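Local coordinates for protein putative neuraminyllactose-binding hemagglutinin homolog (PDB 3BGH) that probably acts as an outer-membrane lipoprotein adhesin of Helicobacter pylori that binds neuraminyllactose, although its function has not been firmly established, at residues A[55-58]-A[59-63]; A[201-204]-A[205-209]; A[214-217]-A[218-222]. One frame throughout, in Å; residues are numbered along the deposited sequence.

Overall arrangement
All three interactions are local contacts within helices, mostly i to i+4, occurring in series along the chain. Interaction 1 lies on helix 54-73 and interaction 2 on helix 186-208. Their centres are about 18 Å apart and their nearest atoms about 5 Å, so they do not touch directly; the two helices meet through pairs such as F60 with Y198 and V201 with L64. Interaction 3, on helix 211-223, comes next after a short turn and touches interaction 2: L209 CD2 lies 3.9 Å from M214 CE. Interactions 1 and 3 lie on opposite sides of the chain's centre, about 31 Å apart between centres and about 17 Å between nearest atoms. A sulfate ion, probably from the crystallisation liquor, sits about 6 Å from the side chain of E208.

Interaction 1 of 3, residues A[55-58]-A[59-63]; sequences SYQK and EFEKS
E61 N donates to Q57 O over 2.7 Å, the i to i+4 bond of the helix. The side chains of the same pair run abreast. The Q57 chain is extended (chi1 169°), which sets its amide beside the carboxylate of E61; the two planes are turned 47° apart. NE2 of Q57 and OE2 of E61 stay 3.8 Å from each other, too far to bond. Each is instead engaged by I46: the amide NE2 donates to I46 O, and E61 OE2 accepts from I46 N. The two side chains thus clasp both backbone polar atoms of one strand residue.

On another side of the helix, E59 O receives two donors from opposite faces of its carbonyl plane, S63 OG at 2.7 Å and S63 N at 2.9 Å, which ties down the serine hydroxyl. The exposed K62 also reaches back, its NZ forming a salt bridge with E59 OE1, 3.2 Å away. F60 turns inward, its ring edge-to-face with those of F23 and Y198. This helix, which buries F60 and S63 while K58 and K62 remain exposed, is the crossover helix of the beta-alpha-beta unit formed by strand 38-48, helix 54-73 and strand 78-82.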
loop_
_atom_site.group_PDB
_atom_site.type_symbol
_atom_site.label_atom_id
_atom_site.label_comp_id
_atom_site.label_asym_id
_atom_site.label_seq_id
_atom_site.Cartn_x
_atom_site.Cartn_y
_atom_site.Cartn_z
ATOM N N SER A 55 -6.087 -17.704 1.983
ATOM C CA SER A 55 -6.344 -18.458 0.771
ATOM C C SER A 55 -6.475 -17.560 -0.464
ATOM O O SER A 55 -6.146 -18.002 -1.580
ATOM C CB SER A 55 -7.585 -19.285 0.935
ATOM O OG SER A 55 -8.709 -18.445 1.157
ATOM N N TYR A 56 -6.962 -16.325 -0.271
ATOM C CA TYR A 56 -7.116 -15.360 -1.382
ATOM C C TYR A 56 -5.749 -14.969 -1.885
ATOM O O TYR A 56 -5.524 -14.940 -3.083
ATOM C CB TYR A 56 -7.867 -14.096 -0.983
ATOM C CG TYR A 56 -9.343 -14.281 -0.731
ATOM C CD1 TYR A 56 -9.918 -15.537 -0.629
ATOM C CD2 TYR A 56 -10.157 -13.183 -0.512
ATOM C CE1 TYR A 56 -11.272 -15.681 -0.326
ATOM C CE2 TYR A 56 -11.480 -13.318 -0.241
ATOM C CZ TYR A 56 -12.040 -14.569 -0.139
ATOM O OH TYR A 56 -13.395 -14.656 0.135
ATOM N N GLN A 57 -4.839 -14.721 -0.950
ATOM C CA GLN A 57 -3.475 -14.400 -1.273
ATOM C C GLN A 57 -2.897 -15.534 -2.131
ATOM O O GLN A 57 -2.438 -15.272 -3.254
ATOM C CB GLN A 57 -2.682 -14.215 -0.001
ATOM C CG GLN A 57 -1.224 -14.137 -0.184
ATOM C CD GLN A 57 -0.481 -14.269 1.118
ATOM O OE1 GLN A 57 -0.968 -14.906 2.040
ATOM N NE2 GLN A 57 0.729 -13.713 1.194
ATOM N N LYS A 58 -2.941 -16.775 -1.615
ATOM C CA LYS A 58 -2.425 -17.959 -2.311
ATOM C C LYS A 58 -3.003 -18.105 -3.728
ATOM O O LYS A 58 -2.281 -18.332 -4.685
ATOM C CB LYS A 58 -2.684 -19.229 -1.489
ATOM C CG LYS A 58 -1.624 -19.490 -0.423
ATOM C CD LYS A 58 -2.234 -20.054 0.904
ATOM C CE LYS A 58 -1.140 -20.327 1.955
ATOM N NZ LYS A 58 -1.658 -20.606 3.372
ATOM N N GLU A 59 -4.309 -17.942 -3.852
ATOM C CA GLU A 59 -4.978 -18.145 -5.106
ATOM C C GLU A 59 -4.694 -16.983 -6.088
ATOM O O GLU A 59 -4.550 -17.193 -7.299
ATOM C CB GLU A 59 -6.449 -18.380 -4.803
ATOM C CG GLU A 59 -7.439 -17.777 -5.721
ATOM C CD GLU A 59 -8.089 -18.780 -6.609
ATOM O OE1 GLU A 59 -7.363 -19.679 -7.117
ATOM O OE2 GLU A 59 -9.324 -18.648 -6.824
ATOM N N PHE A 60 -4.596 -15.770 -5.548
ATOM C CA PHE A 60 -4.080 -14.606 -6.268
ATOM C C PHE A 60 -2.622 -14.823 -6.745
ATOM O O PHE A 60 -2.302 -14.524 -7.892
ATOM C CB PHE A 60 -4.198 -13.356 -5.370
ATOM C CG PHE A 60 -4.032 -12.052 -6.081
ATOM C CD1 PHE A 60 -5.134 -11.223 -6.321
ATOM C CD2 PHE A 60 -2.777 -11.602 -6.457
ATOM C CE1 PHE A 60 -4.977 -9.979 -6.957
ATOM C CE2 PHE A 60 -2.631 -10.370 -7.092
ATOM C CZ PHE A 60 -3.717 -9.554 -7.338
ATOM N N GLU A 61 -1.743 -15.320 -5.886
ATOM C CA GLU A 61 -0.358 -15.620 -6.313
ATOM C C GLU A 61 -0.260 -16.789 -7.302
ATOM O O GLU A 61 0.607 -16.773 -8.176
ATOM C CB GLU A 61 0.547 -15.961 -5.138
ATOM C CG GLU A 61 0.969 -14.796 -4.314
ATOM C CD GLU A 61 1.544 -15.217 -2.954
ATOM O OE1 GLU A 61 1.469 -16.405 -2.578
ATOM O OE2 GLU A 61 2.079 -14.352 -2.259
ATOM N N LYS A 62 -1.116 -17.801 -7.144
ATOM C CA LYS A 62 -1.078 -18.998 -7.986
ATOM C C LYS A 62 -1.605 -18.662 -9.361
ATOM O O LYS A 62 -1.019 -19.055 -10.354
ATOM C CB LYS A 62 -1.858 -20.187 -7.361
ATOM C CG LYS A 62 -2.568 -21.169 -8.388
ATOM C CD LYS A 62 -3.181 -22.455 -7.734
ATOM C CE LYS A 62 -4.437 -22.992 -8.482
ATOM N NZ LYS A 62 -5.662 -22.110 -8.252
ATOM N N SER A 63 -2.703 -17.922 -9.435
ATOM C CA SER A 63 -3.260 -17.580 -10.729
ATOM C C SER A 63 -2.327 -16.748 -11.612
ATOM O O SER A 63 -2.259 -16.987 -12.811
ATOM C CB SER A 63 -4.608 -16.916 -10.571
ATOM O OG SER A 63 -5.434 -17.779 -9.822
#

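Interaction 2 of 3, residues A[201-204]-A[205-209]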
loop_
_atom_site.group_PDB
_atom_site.type_symbol
_atom_site.label_atom_id
_atom_site.label_comp_id
_atom_site.label_asym_id
_atom_site.label_seq_id
_atom_site.Cartn_x
_atom_site.Cartn_y
_atom_site.Cartn_z
ATOM N N VAL A 201 -3.651 -6.009 -12.682
ATOM C CA VAL A 201 -2.255 -6.509 -12.747
ATOM C C VAL A 201 -1.984 -7.249 -14.089
ATOM O O VAL A 201 -1.005 -6.978 -14.788
ATOM C CB VAL A 201 -1.820 -7.418 -11.512
ATOM C CG1 VAL A 201 -0.466 -7.990 -11.727
ATOM C CG2 VAL A 201 -1.796 -6.608 -10.229
ATOM N N MET A 202 -2.845 -8.187 -14.420
ATOM C CA MET A 202 -2.650 -8.969 -15.626
ATOM C C MET A 202 -2.637 -8.095 -16.883
ATOM O O MET A 202 -1.820 -8.323 -17.759
ATOM C CB MET A 202 -3.707 -10.064 -15.727
ATOM C CG MET A 202 -3.419 -11.308 -14.866
ATOM S SD MET A 202 -1.873 -12.102 -15.233
ATOM C CE MET A 202 -2.100 -12.464 -16.962
ATOM N N VAL A 203 -3.527 -7.103 -16.971
ATOM C CA VAL A 203 -3.587 -6.200 -18.122
ATOM C C VAL A 203 -2.313 -5.371 -18.254
ATOM O O VAL A 203 -1.787 -5.178 -19.348
ATOM C CB VAL A 203 -4.758 -5.203 -18.005
ATOM C CG1 VAL A 203 -4.630 -4.095 -19.043
ATOM C CG2 VAL A 203 -6.108 -5.894 -18.184
ATOM N N HIS A 204 -1.825 -4.837 -17.146
ATOM C CA HIS A 204 -0.664 -3.981 -17.215
ATOM C C HIS A 204 0.570 -4.806 -17.518
ATOM O O HIS A 204 1.362 -4.400 -18.321
ATOM C CB HIS A 204 -0.503 -3.152 -15.932
ATOM C CG HIS A 204 -1.451 -1.995 -15.840
ATOM N ND1 HIS A 204 -1.067 -0.747 -15.395
ATOM C CD2 HIS A 204 -2.771 -1.898 -16.131
ATOM C CE1 HIS A 204 -2.107 0.065 -15.425
ATOM N NE2 HIS A 204 -3.157 -0.607 -15.864
ATOM N N ILE A 205 0.734 -5.959 -16.884
ATOM C CA ILE A 205 1.898 -6.776 -17.167
ATOM C C ILE A 205 1.869 -7.348 -18.583
ATOM O O ILE A 205 2.888 -7.377 -19.243
ATOM C CB ILE A 205 2.090 -7.921 -16.188
ATOM C CG1 ILE A 205 2.666 -7.420 -14.870
ATOM C CG2 ILE A 205 3.109 -8.931 -16.763
ATOM C CD1 ILE A 205 2.689 -8.486 -13.770
ATOM N N THR A 206 0.712 -7.809 -19.045
ATOM C CA THR A 206 0.651 -8.394 -20.379
ATOM C C THR A 206 1.000 -7.329 -21.398
ATOM O O THR A 206 1.687 -7.635 -22.371
ATOM C CB THR A 206 -0.725 -8.991 -20.726
ATOM O OG1 THR A 206 -1.739 -8.024 -20.412
ATOM C CG2 THR A 206 -0.971 -10.281 -19.956
ATOM N N LYS A 207 0.547 -6.085 -21.184
ATOM C CA LYS A 207 0.916 -5.008 -22.104
ATOM C C LYS A 207 2.383 -4.603 -21.952
ATOM O O LYS A 207 3.022 -4.181 -22.945
ATOM C CB LYS A 207 -0.021 -3.806 -22.020
ATOM C CG LYS A 207 -1.405 -4.140 -22.574
ATOM C CD LYS A 207 -2.501 -3.133 -22.171
ATOM C CE LYS A 207 -3.861 -3.570 -22.770
ATOM N NZ LYS A 207 -4.909 -2.498 -22.685
ATOM N N GLU A 208 2.938 -4.753 -20.747
ATOM C CA GLU A 208 4.339 -4.418 -20.568
ATOM C C GLU A 208 5.284 -5.421 -21.211
ATOM O O GLU A 208 6.372 -5.060 -21.600
ATOM C CB GLU A 208 4.731 -4.228 -19.094
ATOM C CG GLU A 208 6.063 -3.471 -18.919
ATOM C CD GLU A 208 6.078 -2.061 -19.600
ATOM O OE1 GLU A 208 7.165 -1.442 -19.650
ATOM O OE2 GLU A 208 5.024 -1.559 -20.074
ATOM N N LEU A 209 4.878 -6.679 -21.287
ATOM C CA LEU A 209 5.761 -7.703 -21.782
ATOM C C LEU A 209 5.451 -8.008 -23.254
ATOM O O LEU A 209 5.406 -9.156 -23.635
ATOM C CB LEU A 209 5.628 -8.976 -20.945
ATOM C CG LEU A 209 5.883 -9.017 -19.436
ATOM C CD1 LEU A 209 5.622 -10.424 -18.916
ATOM C CD2 LEU A 209 7.296 -8.578 -19.134
#
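The side chains of H204 and E208, which carry the flat groups here, are one helical turn apart; both touch F148 of strand 144-161 and do not meet each other. What joins the two residues is the backbone bond from E208 N to H204 O, 2.9 Å. This is the last part of the amphipathic helix 186-208, laid against the mixed sheet. Its inward ridge is made by V201 and I205, which run abreast, V201 CG1 meeting I205 CD1 at 3.8 Å. Between them these two touch L132 and L134, V152 and I150, and L64 and L68 of helix 54-73.

The next ridge round the helix belongs to M202 and T206. The two side chains run roughly perpendicular, with methyl meeting methyl at M202 CE and T206 CG2, 3.9 Å apart. On the more open side V203 and K207 run alongside, the lysine's extended chain laying CE 3.8 Å from V203 CG1. The helix stops at L209, whose N still bonds to I205 O while its backbone departs from helical angles.

With chi1 of 49°, the hydroxyl of T206 is turned back over the preceding turn: OG1 lies 2.7 Å from M202 O and 3.0 Å from V203 O, both within reach of its one proton, so which carbonyl takes it remains open.

Interaction 3 of 3, residues A[214-217]-A[218-222]; sequences MEHY and EKVSS
M214 O accepts the backbone N of E218 at 2.7 Å, and the same glutamate folds its side chain back over that carbonyl. CG of E218 stands beside the backbone N, and a bend at chi2, well away from a staggered value at 138°, returns the carboxylate toward the previous turn. CD ends 3.3 Å from M214 O, with OE1 of E218 only 3.5 Å from the same oxygen; acceptors face each other there, which probably costs some electrostatic energy. OE1 of E218 also rests 3.2 Å from CA of E215. The side chain of E215 passes it at a slant. E215 OE2 and E218 OE1 remain 5.3 Å from each other, so the charged atoms do not touch.

On another side of the helix H216 has CG opposite its backbone N (chi1 -176°); CB leads away from the next turn, but the ring end comes nearer, and CE1 lies within 3.4 Å of CG2 of V220. This is a tight contact, in which a single valine methyl approaches the ring obliquely. Y217 takes the same first torsion, and its ring edge atom CD2 lies 4.2 Å from S221 OG. The chi1 of S221, 31°, is off a staggered value and brings OG to 3.0 Å from Y217 O, the carbonyl that also receives S221 N; because E218 O is a second acceptor within range of the hydroxyl, its preference is not fixed. The chain of K219 is bent at chi2, chi3 and chi4, curling its ammonium end back in the direction of the E215 carbonyl without bonding it.

M214 is buried, and bends at chi2 and chi3 take its thioether away from the following turn. Helix 211-223, which follows helix 186-208 after a short turn, rests by M214, Y217 and E218 on the beginning of strand 98-114, at L98, and on loops at Y77, L209, H37 and L97.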
loop_
_atom_site.group_PDB
_atom_site.type_symbol
_atom_site.label_atom_id
_atom_site.label_comp_id
_atom_site.label_asym_id
_atom_site.label_seq_id
_atom_site.Cartn_x
_atom_site.Cartn_y
_atom_site.Cartn_z
ATOM N N MET A 214 10.167 -6.928 -25.328
ATOM C CA MET A 214 11.125 -8.023 -25.084
ATOM C C MET A 214 12.316 -8.028 -26.092
ATOM O O MET A 214 13.480 -8.234 -25.693
ATOM C CB MET A 214 10.427 -9.392 -25.024
ATOM C CG MET A 214 9.530 -9.640 -23.778
ATOM S SD MET A 214 10.337 -9.439 -22.159
ATOM C CE MET A 214 9.863 -7.752 -21.888
ATOM N N GLU A 215 12.020 -7.772 -27.377
ATOM C CA GLU A 215 13.047 -7.727 -28.438
ATOM C C GLU A 215 13.972 -6.580 -28.118
ATOM O O GLU A 215 15.195 -6.706 -28.274
ATOM C CB GLU A 215 12.452 -7.503 -29.848
ATOM C CG GLU A 215 11.424 -8.512 -30.279
ATOM C CD GLU A 215 11.184 -8.557 -31.793
ATOM O OE1 GLU A 215 11.212 -7.497 -32.473
ATOM O OE2 GLU A 215 10.947 -9.679 -32.296
ATOM N N HIS A 216 13.389 -5.460 -27.672
ATOM C CA HIS A 216 14.194 -4.321 -27.268
ATOM C C HIS A 216 15.115 -4.708 -26.092
ATOM O O HIS A 216 16.321 -4.463 -26.135
ATOM C CB HIS A 216 13.337 -3.100 -26.948
ATOM C CG HIS A 216 14.147 -1.884 -26.612
ATOM N ND1 HIS A 216 14.739 -1.698 -25.376
ATOM C CD2 HIS A 216 14.482 -0.802 -27.360
ATOM C CE1 HIS A 216 15.400 -0.553 -25.383
ATOM N NE2 HIS A 216 15.266 0.003 -26.578
ATOM N N TYR A 217 14.537 -5.323 -25.060
ATOM C CA TYR A 217 15.273 -5.822 -23.907
ATOM C C TYR A 217 16.375 -6.763 -24.346
ATOM O O TYR A 217 17.474 -6.683 -23.822
ATOM C CB TYR A 217 14.314 -6.564 -22.975
ATOM C CG TYR A 217 14.927 -7.038 -21.703
ATOM C CD1 TYR A 217 14.784 -6.290 -20.531
ATOM C CD2 TYR A 217 15.645 -8.230 -21.648
ATOM C CE1 TYR A 217 15.333 -6.713 -19.344
ATOM C CE2 TYR A 217 16.205 -8.675 -20.450
ATOM C CZ TYR A 217 16.042 -7.910 -19.302
ATOM O OH TYR A 217 16.593 -8.312 -18.097
ATOM N N GLU A 218 16.065 -7.665 -25.289
ATOM C CA GLU A 218 17.058 -8.611 -25.857
ATOM C C GLU A 218 18.243 -7.852 -26.461
ATOM O O GLU A 218 19.390 -8.102 -26.109
ATOM C CB GLU A 218 16.412 -9.558 -26.892
ATOM C CG GLU A 218 15.688 -10.785 -26.292
ATOM C CD GLU A 218 14.323 -11.127 -26.949
ATOM O OE1 GLU A 218 14.029 -10.711 -28.107
ATOM O OE2 GLU A 218 13.519 -11.829 -26.285
ATOM N N LYS A 219 17.943 -6.882 -27.317
ATOM C CA LYS A 219 18.959 -6.008 -27.887
ATOM C C LYS A 219 19.770 -5.289 -26.801
ATOM O O LYS A 219 20.993 -5.240 -26.878
ATOM C CB LYS A 219 18.322 -5.010 -28.862
ATOM C CG LYS A 219 19.256 -4.465 -29.948
ATOM C CD LYS A 219 19.682 -5.535 -30.972
ATOM C CE LYS A 219 18.704 -5.634 -32.142
ATOM N NZ LYS A 219 17.284 -5.923 -31.717
ATOM N N VAL A 220 19.097 -4.762 -25.779
ATOM C CA VAL A 220 19.781 -4.021 -24.714
ATOM C C VAL A 220 20.795 -4.859 -23.929
ATOM O O VAL A 220 21.913 -4.402 -23.713
ATOM C CB VAL A 220 18.787 -3.267 -23.776
ATOM C CG1 VAL A 220 19.431 -2.892 -22.478
ATOM C CG2 VAL A 220 18.282 -2.024 -24.451
ATOM N N SER A 221 20.434 -6.071 -23.513
ATOM C CA SER A 221 21.435 -6.977 -22.914
ATOM C C SER A 221 22.607 -7.299 -23.880
ATOM O O SER A 221 23.774 -7.219 -23.481
ATOM C CB SER A 221 20.807 -8.253 -22.308
ATOM O OG SER A 221 19.637 -8.647 -22.991
ATOM N N SER A 222 22.285 -7.626 -25.139
ATOM C CA SER A 222 23.280 -7.894 -26.196
ATOM C C SER A 222 24.479 -6.939 -26.139
ATOM O O SER A 222 25.637 -7.368 -26.233
ATOM C CB SER A 222 22.642 -7.807 -27.593
ATOM O OG SER A 222 22.092 -9.044 -28.016
#